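Local coordinates for protein transcriptional regulator (NtrC family) (Aquifex aeolicus, PDB 3DZD) that probably activates sigma54-dependent transcription as an AAA+ ATPase controlled by a response-regulator receiver domain, and is held here in its inactive state with ADP bound, at residues R302-G305 / K306-I309; I309-A312 / E313-K317; T334-Y337 / L338-E342. One frame throughout, in Å; residues are numbered along the deposited sequence.

Contact 1. Residues R302-G305 / K306-I309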
ATOM      1  N   ARG A 302       7.862   1.840 -32.781  1.00 40.10           N
ATOM      2  CA  ARG A 302       8.063   2.272 -34.165  1.00 40.27           C
ATOM      3  C   ARG A 302       6.849   2.026 -35.068  1.00 40.21           C
ATOM      4  O   ARG A 302       6.845   2.442 -36.229  1.00 41.49           O
ATOM      5  CB  ARG A 302       9.290   1.586 -34.774  1.00 40.19           C
ATOM      6  CG  ARG A 302       9.102   0.106 -34.971  1.00 40.75           C
ATOM      7  CD  ARG A 302      10.409  -0.623 -35.130  1.00 41.31           C
ATOM      8  NE  ARG A 302      10.229  -2.071 -35.242  1.00 41.57           N
ATOM      9  CZ  ARG A 302      10.260  -2.919 -34.216  1.00 41.46           C
ATOM     10  NH1 ARG A 302      10.453  -2.478 -32.972  1.00 40.34           N
ATOM     11  NH2 ARG A 302      10.098  -4.217 -34.430  1.00 41.56           N
ATOM     12  N   GLU A 303       5.831   1.339 -34.555  1.00 40.44           N
ATOM     13  CA  GLU A 303       4.600   1.131 -35.319  1.00 40.36           C
ATOM     14  C   GLU A 303       3.507   2.090 -34.883  1.00 40.32           C
ATOM     15  O   GLU A 303       2.361   1.942 -35.291  1.00 40.61           O
ATOM     16  CB  GLU A 303       4.085  -0.308 -35.184  1.00 40.37           C
ATOM     17  CG  GLU A 303       4.864  -1.339 -35.991  1.00 40.79           C
ATOM     18  CD  GLU A 303       4.227  -2.730 -35.938  1.00 41.04           C
ATOM     19  OE1 GLU A 303       2.972  -2.836 -35.878  1.00 41.11           O
ATOM     20  OE2 GLU A 303       4.990  -3.724 -35.965  1.00 40.83           O
ATOM     21  N   ARG A 304       3.862   3.076 -34.062  1.00 40.14           N
ATOM     22  CA  ARG A 304       2.850   3.902 -33.402  1.00 40.55           C
ATOM     23  C   ARG A 304       2.806   5.344 -33.889  1.00 40.24           C
ATOM     24  O   ARG A 304       2.253   6.225 -33.216  1.00 40.36           O
ATOM     25  CB  ARG A 304       3.036   3.872 -31.894  1.00 40.14           C
ATOM     26  CG  ARG A 304       2.954   2.487 -31.319  1.00 39.69           C
ATOM     27  CD  ARG A 304       2.723   2.561 -29.841  1.00 39.06           C
ATOM     28  NE  ARG A 304       3.029   1.299 -29.185  1.00 39.10           N
ATOM     29  CZ  ARG A 304       3.190   1.174 -27.873  1.00 39.28           C
ATOM     30  NH1 ARG A 304       3.067   2.251 -27.102  1.00 38.32           N
ATOM     31  NH2 ARG A 304       3.459  -0.017 -27.335  1.00 38.30           N
ATOM     32  N   GLY A 305       3.370   5.573 -35.071  1.00 40.38           N
ATOM     33  CA  GLY A 305       3.302   6.875 -35.687  1.00 40.70           C
ATOM     34  C   GLY A 305       3.965   7.918 -34.817  1.00 40.46           C
ATOM     35  O   GLY A 305       5.145   7.789 -34.454  1.00 40.29           O
ATOM     36  N   LYS A 306       3.196   8.944 -34.467  1.00 40.52           N
ATOM     37  CA  LYS A 306       3.718  10.088 -33.746  1.00 40.42           C
ATOM     38  C   LYS A 306       3.541   9.964 -32.227  1.00 42.41           C
ATOM     39  O   LYS A 306       3.781  10.912 -31.479  1.00 41.24           O
ATOM     40  CB  LYS A 306       3.086  11.368 -34.297  1.00 40.96           C
ATOM     41  CG  LYS A 306       3.785  11.875 -35.572  1.00 45.92           C
ATOM     42  CD  LYS A 306       2.820  12.526 -36.549  1.00 59.74           C
ATOM     43  CE  LYS A 306       2.803  14.036 -36.416  1.00 65.81           C
ATOM     44  NZ  LYS A 306       4.118  14.628 -36.793  1.00 67.30           N
ATOM     45  N   ASP A 307       3.138   8.785 -31.765  1.00 39.75           N
ATOM     46  CA  ASP A 307       3.106   8.540 -30.337  1.00 39.39           C
ATOM     47  C   ASP A 307       4.499   8.770 -29.761  1.00 39.16           C
ATOM     48  O   ASP A 307       4.636   9.112 -28.596  1.00 40.99           O
ATOM     49  CB  ASP A 307       2.651   7.114 -30.025  1.00 39.14           C
ATOM     50  CG  ASP A 307       1.139   6.961 -30.030  1.00 42.96           C
ATOM     51  OD1 ASP A 307       0.418   7.972 -30.201  1.00 45.26           O
ATOM     52  OD2 ASP A 307       0.672   5.815 -29.858  1.00 39.98           O
ATOM     53  N   VAL A 308       5.532   8.582 -30.579  1.00 39.30           N
ATOM     54  CA  VAL A 308       6.905   8.745 -30.105  1.00 39.12           C
ATOM     55  C   VAL A 308       7.130  10.172 -29.595  1.00 43.10           C
ATOM     56  O   VAL A 308       7.810  10.383 -28.587  1.00 39.35           O
ATOM     57  CB  VAL A 308       7.950   8.353 -31.181  1.00 39.36           C
ATOM     58  CG1 VAL A 308       7.621   8.995 -32.506  1.00 39.80           C
ATOM     59  CG2 VAL A 308       9.344   8.740 -30.743  1.00 39.30           C
ATOM     60  N   ILE A 309       6.536  11.142 -30.280  1.00 39.53           N
ATOM     61  CA  ILE A 309       6.594  12.531 -29.845  1.00 39.66           C
ATOM     62  C   ILE A 309       5.737  12.788 -28.611  1.00 39.40           C
ATOM     63  O   ILE A 309       6.159  13.493 -27.691  1.00 44.11           O
ATOM     64  CB  ILE A 309       6.116  13.475 -30.932  1.00 40.12           C
ATOM     65  CG1 ILE A 309       6.906  13.248 -32.224  1.00 40.37           C
ATOM     66  CG2 ILE A 309       6.245  14.903 -30.452  1.00 45.40           C
ATOM     67  CD1 ILE A 309       8.386  13.089 -32.001  1.00 40.27           C
TER
HETATM   68  O   HOH W   1       1.485   4.698 -27.354  1.00 38.59           O
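A single water ties Arg304 to Asp307: it accepts from Arg304 NH1 at 2.9 Å and donates to Asp307 OD2 at the same distance. The two charged groups do not meet directly, since Arg304 NH1 and Asp307 OD2 are 5.1 Å apart and the guanidinium and carboxylate planes stand at 85° to each other. Instead the aspartate crosses the aliphatic part of the arginine at about a right angle, with OD2 3.7 Å from Arg304 CB and near Arg304 CD. Beneath this bridge the backbone makes a type II' beta turn from Arg304 to Asp307, closed by the bond from Asp307 N to Arg304 O at 3.1 Å, the donor sitting above the carbonyl plane. Gly305 takes the first corner with a positive phi of 61°, where a CB would collide with Lys306 N. Lys306 is the N-cap of the helix 307-322, and Val308 CG1 rests 3.4 Å from Gly305 O.

The chain of Arg304 runs extended from CG to NE, which carries the guanidinium well beyond the turn; there NH2 donates to the carbonyl oxygens of Pro299 and of Thr163, the latter in the P-loop, and the side chain comes within about 4 Å of the bound ADP, nearest atom to nearest atom. Asp307 OD1 in turn accepts from the backbone N atoms of Glu134 and His135. The turn thus fastens the start of the lid to two parts of the nucleotide-binding domain. With backbone N-H donors on OD1, water on OD2 and the first turn of its own helix close by, the buried carboxylate is probably stabilised in its charged form, and the arginine, though not in direct contact, is likely to add a favourable field.

Contact 2. Residues I309-A312 / E313-K317. With ADP (adenosine-5'-diphosphate), chain C.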
ATOM      1  N   ILE A 309       6.536  11.142 -30.280  1.00 39.53           N
ATOM      2  CA  ILE A 309       6.594  12.531 -29.845  1.00 39.66           C
ATOM      3  C   ILE A 309       5.737  12.788 -28.611  1.00 39.40           C
ATOM      4  O   ILE A 309       6.159  13.493 -27.691  1.00 44.11           O
ATOM      5  CB  ILE A 309       6.116  13.475 -30.932  1.00 40.12           C
ATOM      6  CG1 ILE A 309       6.906  13.248 -32.224  1.00 40.37           C
ATOM      7  CG2 ILE A 309       6.245  14.903 -30.452  1.00 45.40           C
ATOM      8  CD1 ILE A 309       8.386  13.089 -32.001  1.00 40.27           C
ATOM      9  N   LEU A 310       4.532  12.227 -28.593  1.00 39.41           N
ATOM     10  CA  LEU A 310       3.640  12.379 -27.447  1.00 43.17           C
ATOM     11  C   LEU A 310       4.336  11.897 -26.191  1.00 41.65           C
ATOM     12  O   LEU A 310       4.321  12.568 -25.162  1.00 39.70           O
ATOM     13  CB  LEU A 310       2.335  11.593 -27.643  1.00 39.25           C
ATOM     14  CG  LEU A 310       1.380  12.129 -28.714  1.00 44.80           C
ATOM     15  CD1 LEU A 310       0.051  11.391 -28.674  1.00 47.63           C
ATOM     16  CD2 LEU A 310       1.158  13.618 -28.523  1.00 45.52           C
ATOM     17  N   LEU A 311       4.952  10.730 -26.298  1.00 38.91           N
ATOM     18  CA  LEU A 311       5.623  10.113 -25.182  1.00 38.49           C
ATOM     19  C   LEU A 311       6.837  10.941 -24.753  1.00 38.43           C
ATOM     20  O   LEU A 311       7.079  11.134 -23.551  1.00 38.25           O
ATOM     21  CB  LEU A 311       6.026   8.686 -25.550  1.00 38.38           C
ATOM     22  CG  LEU A 311       4.846   7.712 -25.568  1.00 38.55           C
ATOM     23  CD1 LEU A 311       5.146   6.442 -26.358  1.00 38.15           C
ATOM     24  CD2 LEU A 311       4.431   7.382 -24.130  1.00 37.93           C
ATOM     25  N   ALA A 312       7.591  11.431 -25.735  1.00 38.49           N
ATOM     26  CA  ALA A 312       8.769  12.239 -25.453  1.00 38.68           C
ATOM     27  C   ALA A 312       8.389  13.485 -24.661  1.00 38.72           C
ATOM     28  O   ALA A 312       9.059  13.852 -23.694  1.00 38.52           O
ATOM     29  CB  ALA A 312       9.484  12.629 -26.752  1.00 38.84           C
ATOM     30  N   GLU A 313       7.316  14.139 -25.088  1.00 46.69           N
ATOM     31  CA  GLU A 313       6.864  15.356 -24.439  1.00 52.96           C
ATOM     32  C   GLU A 313       6.373  15.042 -23.033  1.00 50.33           C
ATOM     33  O   GLU A 313       6.577  15.821 -22.107  1.00 54.39           O
ATOM     34  CB  GLU A 313       5.762  16.018 -25.270  1.00 55.31           C
ATOM     35  CG  GLU A 313       6.276  16.615 -26.573  1.00 58.25           C
ATOM     36  CD  GLU A 313       5.167  17.039 -27.517  1.00 78.52           C
ATOM     37  OE1 GLU A 313       4.040  16.503 -27.410  1.00 82.62           O
ATOM     38  OE2 GLU A 313       5.429  17.909 -28.377  1.00 85.78           O
ATOM     39  N   TYR A 314       5.743  13.885 -22.881  1.00 38.69           N
ATOM     40  CA  TYR A 314       5.230  13.456 -21.589  1.00 41.44           C
ATOM     41  C   TYR A 314       6.384  13.192 -20.620  1.00 44.20           C
ATOM     42  O   TYR A 314       6.311  13.548 -19.436  1.00 45.68           O
ATOM     43  CB  TYR A 314       4.351  12.214 -21.766  1.00 38.12           C
ATOM     44  CG  TYR A 314       4.074  11.414 -20.504  1.00 37.78           C
ATOM     45  CD1 TYR A 314       3.011  11.731 -19.666  1.00 42.04           C
ATOM     46  CD2 TYR A 314       4.855  10.320 -20.177  1.00 37.66           C
ATOM     47  CE1 TYR A 314       2.755  10.994 -18.522  1.00 37.64           C
ATOM     48  CE2 TYR A 314       4.610   9.579 -19.043  1.00 38.86           C
ATOM     49  CZ  TYR A 314       3.564   9.920 -18.221  1.00 41.56           C
ATOM     50  OH  TYR A 314       3.336   9.159 -17.100  1.00 51.57           O
ATOM     51  N   PHE A 315       7.451  12.571 -21.119  1.00 41.64           N
ATOM     52  CA  PHE A 315       8.596  12.263 -20.266  1.00 44.30           C
ATOM     53  C   PHE A 315       9.421  13.522 -19.986  1.00 46.57           C
ATOM     54  O   PHE A 315       9.875  13.742 -18.867  1.00 46.37           O
ATOM     55  CB  PHE A 315       9.465  11.149 -20.878  1.00 37.58           C
ATOM     56  CG  PHE A 315       8.814   9.786 -20.857  1.00 37.50           C
ATOM     57  CD1 PHE A 315       8.329   9.247 -19.668  1.00 38.83           C
ATOM     58  CD2 PHE A 315       8.675   9.044 -22.025  1.00 37.47           C
ATOM     59  CE1 PHE A 315       7.713   7.998 -19.645  1.00 43.06           C
ATOM     60  CE2 PHE A 315       8.079   7.791 -22.009  1.00 37.33           C
ATOM     61  CZ  PHE A 315       7.589   7.267 -20.824  1.00 37.15           C
ATOM     62  N   LEU A 316       9.605  14.343 -21.011  1.00 38.16           N
ATOM     63  CA  LEU A 316      10.359  15.581 -20.879  1.00 40.67           C
ATOM     64  C   LEU A 316       9.742  16.480 -19.810  1.00 49.92           C
ATOM     65  O   LEU A 316      10.457  17.083 -19.018  1.00 50.21           O
ATOM     66  CB  LEU A 316      10.408  16.316 -22.216  1.00 40.29           C
ATOM     67  CG  LEU A 316      11.148  17.653 -22.224  1.00 52.18           C
ATOM     68  CD1 LEU A 316      12.639  17.439 -21.992  1.00 42.21           C
ATOM     69  CD2 LEU A 316      10.902  18.394 -23.533  1.00 50.45           C
ATOM     70  N   LYS A 317       8.414  16.567 -19.786  1.00 51.35           N
ATOM     71  CA  LYS A 317       7.737  17.369 -18.779  1.00 51.91           C
ATOM     72  C   LYS A 317       7.892  16.751 -17.406  1.00 57.21           C
ATOM     73  O   LYS A 317       8.276  17.421 -16.454  1.00 63.90           O
ATOM     74  CB  LYS A 317       6.253  17.531 -19.099  1.00 57.99           C
ATOM     75  CG  LYS A 317       5.926  18.766 -19.914  1.00 71.68           C
ATOM     76  CD  LYS A 317       6.727  18.796 -21.207  1.00 74.54           C
ATOM     77  CE  LYS A 317       6.150  19.798 -22.191  1.00 86.21           C
ATOM     78  NZ  LYS A 317       6.103  21.167 -21.603  1.00 86.60           N
TER
HETATM   79  PB  ADP C 370       7.026  -3.828 -20.474  0.52 45.33           P
HETATM   80  O1B ADP C 370       6.120  -4.019 -19.275  0.77 43.69           O
HETATM   81  O2B ADP C 370       8.287  -4.664 -20.449  0.88 52.43           O
HETATM   82  O3B ADP C 370       6.328  -3.922 -21.797  1.00 39.04           O
HETATM   83  PA  ADP C 370       7.343  -1.211 -19.259  1.00 49.22           P
HETATM   84  O1A ADP C 370       5.981  -0.582 -19.354  1.00 58.16           O
HETATM   85  O2A ADP C 370       7.732  -1.838 -17.936  1.00 57.69           O
HETATM   86  O3A ADP C 370       7.512  -2.277 -20.470  1.00 55.33           O
HETATM   87  O5' ADP C 370       8.447  -0.095 -19.611  1.00 50.97           O
HETATM   88  C5' ADP C 370       8.061   1.179 -20.108  1.00 44.76           C
HETATM   89  C4' ADP C 370       8.437   2.301 -19.160  1.00 44.12           C
HETATM   90  O4' ADP C 370       7.851   3.479 -19.700  1.00 41.32           O
HETATM   91  C3' ADP C 370       7.748   2.125 -17.824  1.00 50.68           C
HETATM   92  O3' ADP C 370       8.408   2.947 -16.855  1.00 50.81           O
HETATM   93  C2' ADP C 370       6.369   2.703 -18.002  1.00 45.50           C
HETATM   94  O2' ADP C 370       6.066   3.411 -16.799  1.00 44.81           O
HETATM   95  C1' ADP C 370       6.556   3.705 -19.122  1.00 42.19           C
HETATM   96  N9  ADP C 370       5.539   3.542 -20.181  1.00 39.98           N
HETATM   97  C8  ADP C 370       5.451   2.499 -21.027  1.00 39.52           C
HETATM   98  N7  ADP C 370       4.438   2.654 -21.902  1.00 37.07           N
HETATM   99  C5  ADP C 370       3.853   3.831 -21.618  1.00 37.10           C
HETATM  100  C6  ADP C 370       2.709   4.594 -22.160  1.00 39.84           C
HETATM  101  N6  ADP C 370       1.986   4.113 -23.208  1.00 46.23           N
HETATM  102  N1  ADP C 370       2.424   5.778 -21.587  1.00 43.68           N
HETATM  103  C2  ADP C 370       3.147   6.251 -20.555  1.00 43.39           C
HETATM  104  N3  ADP C 370       4.194   5.611 -20.005  1.00 41.99           N
HETATM  105  C4  ADP C 370       4.585   4.416 -20.488  1.00 39.30           C
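Regular helical bonds from residue i+4 back to i join the two halves of this stretch, the Glu313, Tyr314, Phe315 and Leu316 N atoms donating in turn to the O atoms of Ile309, Leu310, Leu311 and Ala312, with Phe315 N to Leu311 O at 2.8 Å. On one flank, Glu313 lies back along the preceding turn: its CG packs 3.3 Å from Ile309 O, and OE2 comes 3.7 Å from Ile309 CG2, the two side chains crossing at a slant. The same carboxylate makes a long, weak ion pair with Lys335 of helix 332-339.

Leu311, Tyr314 and Phe315 share another face, directed at ADP. Leu311 CD2 approaches ADP N1 to 3.6 Å, Tyr314 CE2 meets ADP C2 at 3.9 Å, and Phe315 CZ comes equally near ADP N3, with the ribose O4' close by. The two rings brace each other: the CD2 edge of Tyr314 stands 3.6 Å above one face of Phe315, toward the rim, while Phe315 CE1 lies in the plane of the tyrosine ring. They leave the helix by different torsions and still meet: CG of Tyr314 is anti to the backbone N (chi1 163°), whereas that of Phe315 is swung beside its own N (chi1 -70°), which sets CD2 tightly against Leu311 O and CE2 near Leu311 CB. With an alanine in place of Phe315, the N3 side of the adenine and the ribose would probably lose this aromatic neighbour, and Tyr314 would be freer to turn.

Helix 307-322 gives the base van der Waals contacts; hydrogen bonds to ADP come from Val132 N, Gly162 N and Lys165 N and from Lys351 NZ on lid helix 346-359. What this helix 307-322 contributes to holding the base is therefore probably shape and van der Waals contact.

Contact 3. Residues T334-Y337 / L338-E342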
ATOM      1  N   THR A 334      14.724  17.817 -32.928  1.00 57.50           N
ATOM      2  CA  THR A 334      14.619  16.664 -32.035  1.00 53.24           C
ATOM      3  C   THR A 334      13.468  15.739 -32.439  1.00 48.61           C
ATOM      4  O   THR A 334      13.644  14.522 -32.533  1.00 44.48           O
ATOM      5  CB  THR A 334      14.433  17.109 -30.567  1.00 59.35           C
ATOM      6  OG1 THR A 334      15.623  17.768 -30.108  1.00 60.13           O
ATOM      7  CG2 THR A 334      14.132  15.912 -29.672  1.00 44.46           C
ATOM      8  N   LYS A 335      12.298  16.324 -32.686  1.00 47.54           N
ATOM      9  CA  LYS A 335      11.134  15.551 -33.104  1.00 53.25           C
ATOM     10  C   LYS A 335      11.442  14.712 -34.346  1.00 52.73           C
ATOM     11  O   LYS A 335      11.110  13.519 -34.397  1.00 46.49           O
ATOM     12  CB  LYS A 335       9.936  16.464 -33.351  1.00 49.64           C
ATOM     13  CG  LYS A 335       9.358  17.048 -32.079  1.00 53.35           C
ATOM     14  CD  LYS A 335       8.305  18.099 -32.380  1.00 67.87           C
ATOM     15  CE  LYS A 335       7.800  18.749 -31.103  1.00 70.11           C
ATOM     16  NZ  LYS A 335       6.853  19.856 -31.394  1.00 82.60           N
ATOM     17  N   GLU A 336      12.094  15.330 -35.328  1.00 56.71           N
ATOM     18  CA  GLU A 336      12.497  14.623 -36.538  1.00 54.50           C
ATOM     19  C   GLU A 336      13.416  13.458 -36.197  1.00 53.77           C
ATOM     20  O   GLU A 336      13.238  12.344 -36.701  1.00 53.75           O
ATOM     21  CB  GLU A 336      13.200  15.570 -37.514  1.00 60.69           C
ATOM     22  CG  GLU A 336      13.295  15.034 -38.945  1.00 66.22           C
ATOM     23  CD  GLU A 336      11.965  15.109 -39.694  1.00 79.01           C
ATOM     24  OE1 GLU A 336      10.948  15.498 -39.072  1.00 76.46           O
ATOM     25  OE2 GLU A 336      11.935  14.784 -40.905  1.00 75.00           O
ATOM     26  N   TYR A 337      14.392  13.716 -35.334  1.00 45.27           N
ATOM     27  CA  TYR A 337      15.354  12.695 -34.939  1.00 45.51           C
ATOM     28  C   TYR A 337      14.695  11.475 -34.296  1.00 40.83           C
ATOM     29  O   TYR A 337      15.057  10.342 -34.609  1.00 41.36           O
ATOM     30  CB  TYR A 337      16.386  13.284 -33.982  1.00 42.07           C
ATOM     31  CG  TYR A 337      17.311  12.261 -33.353  1.00 40.97           C
ATOM     32  CD1 TYR A 337      18.520  11.924 -33.959  1.00 45.78           C
ATOM     33  CD2 TYR A 337      16.985  11.637 -32.154  1.00 45.34           C
ATOM     34  CE1 TYR A 337      19.375  10.994 -33.389  1.00 41.47           C
ATOM     35  CE2 TYR A 337      17.838  10.699 -31.576  1.00 40.34           C
ATOM     36  CZ  TYR A 337      19.031  10.388 -32.202  1.00 43.62           C
ATOM     37  OH  TYR A 337      19.881   9.460 -31.650  1.00 59.70           O
ATOM     38  N   LEU A 338      13.750  11.708 -33.388  1.00 42.35           N
ATOM     39  CA  LEU A 338      13.054  10.620 -32.699  1.00 41.74           C
ATOM     40  C   LEU A 338      12.305   9.730 -33.702  1.00 40.39           C
ATOM     41  O   LEU A 338      12.346   8.499 -33.619  1.00 40.19           O
ATOM     42  CB  LEU A 338      12.080  11.179 -31.663  1.00 39.91           C
ATOM     43  CG  LEU A 338      12.651  11.970 -30.475  1.00 44.88           C
ATOM     44  CD1 LEU A 338      11.542  12.612 -29.666  1.00 45.37           C
ATOM     45  CD2 LEU A 338      13.502  11.088 -29.576  1.00 39.41           C
HETATM   46  N   MSE A 339      11.645  10.369 -34.665  1.00 42.50           N
HETATM   47  CA  MSE A 339      10.832   9.671 -35.651  1.00 42.72           C
HETATM   48  C   MSE A 339      11.658   8.783 -36.574  1.00 42.77           C
HETATM   49  O   MSE A 339      11.117   7.933 -37.285  1.00 57.09           O
HETATM   50  CB  MSE A 339      10.040  10.684 -36.469  1.00 43.14           C
HETATM   51  CG  MSE A 339       8.999  11.416 -35.662  1.00 43.31           C
HETATM   52 SE   MSE A 339       7.415  10.319 -35.451  0.67 43.42          SE
HETATM   53  CE  MSE A 339       6.851  10.312 -37.319  1.00 44.00           C
ATOM     54  N   LYS A 340      12.973   8.973 -36.557  1.00 41.22           N
ATOM     55  CA  LYS A 340      13.841   8.211 -37.439  1.00 41.50           C
ATOM     56  C   LYS A 340      14.467   7.027 -36.724  1.00 41.26           C
ATOM     57  O   LYS A 340      15.201   6.251 -37.324  1.00 42.27           O
ATOM     58  CB  LYS A 340      14.920   9.115 -38.038  1.00 46.64           C
ATOM     59  CG  LYS A 340      14.389  10.097 -39.073  1.00 46.21           C
ATOM     60  CD  LYS A 340      15.209  11.389 -39.100  1.00 50.59           C
ATOM     61  CE  LYS A 340      16.607  11.170 -39.643  1.00 54.29           C
ATOM     62  NZ  LYS A 340      17.441  12.404 -39.513  1.00 61.31           N
ATOM     63  N   GLN A 341      14.169   6.881 -35.439  1.00 40.92           N
ATOM     64  CA  GLN A 341      14.761   5.799 -34.658  1.00 40.61           C
ATOM     65  C   GLN A 341      13.925   4.520 -34.725  1.00 40.52           C
ATOM     66  O   GLN A 341      12.718   4.564 -34.935  1.00 40.47           O
ATOM     67  CB  GLN A 341      14.995   6.235 -33.202  1.00 40.19           C
ATOM     68  CG  GLN A 341      15.837   7.504 -33.084  1.00 40.42           C
ATOM     69  CD  GLN A 341      17.151   7.412 -33.857  1.00 46.77           C
ATOM     70  OE1 GLN A 341      18.013   6.585 -33.535  1.00 50.36           O
ATOM     71  NE2 GLN A 341      17.315   8.270 -34.871  1.00 41.06           N
ATOM     72  N   GLU A 342      14.594   3.388 -34.543  1.00 40.55           N
ATOM     73  CA  GLU A 342      13.945   2.086 -34.511  1.00 40.52           C
ATOM     74  C   GLU A 342      13.316   1.750 -33.156  1.00 42.66           C
ATOM     75  O   GLU A 342      12.257   1.129 -33.106  1.00 39.97           O
ATOM     76  CB  GLU A 342      14.947   1.004 -34.894  1.00 40.81           C
ATOM     77  CG  GLU A 342      15.226   0.991 -36.374  1.00 57.95           C
ATOM     78  CD  GLU A 342      14.026   0.507 -37.142  1.00 60.34           C
ATOM     79  OE1 GLU A 342      13.486  -0.553 -36.750  1.00 55.05           O
ATOM     80  OE2 GLU A 342      13.623   1.181 -38.121  1.00 61.00           O
TER
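Thr334 to Leu338 are helical, Leu338 N donating to Thr334 O at 2.9 Å; Met339 N donates to Lys335 O, and Lys340 N reaches back three residues, to Tyr337 O. That oxygen takes a second bond, from Gln341 NE2 at 3.1 Å with the oxygen close to the amide plane, and the two donors arrive from opposite faces of the carbonyl plane.

The same amide lies flat over the Tyr337 ring. Ring and amide planes are only 8° apart, with NE2 3.7 Å above the ring and displaced toward its rim near CE1. Tyr337 CG is anti to the backbone N (chi1 172°), which turns the ring along the chain toward Gln341, and the glutamine doubles back at chi2 (-53°) to meet it; the carbonyl bond fixes the rotation of the amide over the ring.

This short helix, 332-339, is the second of three helices in the AAA+ lid, and its inward side packs on the first: Leu338 touches Val308 and Ala312. Thr334 and Leu338 point the same way, CG2 to CD1 4.2 Å, while Thr334 OG1 bonds to Val365 O. On the outer side, aliphatic Glu336 CG and Lys340 CD pass at 4.1 Å, and Lys340 CD also rests on Glu336 O; their charged ends, Glu336 OE2 and Lys340 NZ, stay 6.2 Å apart.

In the fold
All three contacts belong to the AAA+ lid and lie on one side of the chain's centre. Contacts 1 and 2 follow one another directly, sharing Ile309 as the turn leads into helix 307-322, with centres about 11 Å apart. Contact 3 comes later, at the end of helix 332-339, its centre about 9 Å from that of contact 1 and 13 Å from that of contact 2. The two helices pack together through Ile309 CD1 and Leu338 CD1, 4.0 Å apart, and through Ala312 against Leu338. Contact 3 thus backs the helix whose other face meets ADP, while contact 1 joins that helix to the nucleotide-binding domain, an arrangement consistent with a lid responsive to bound nucleotide.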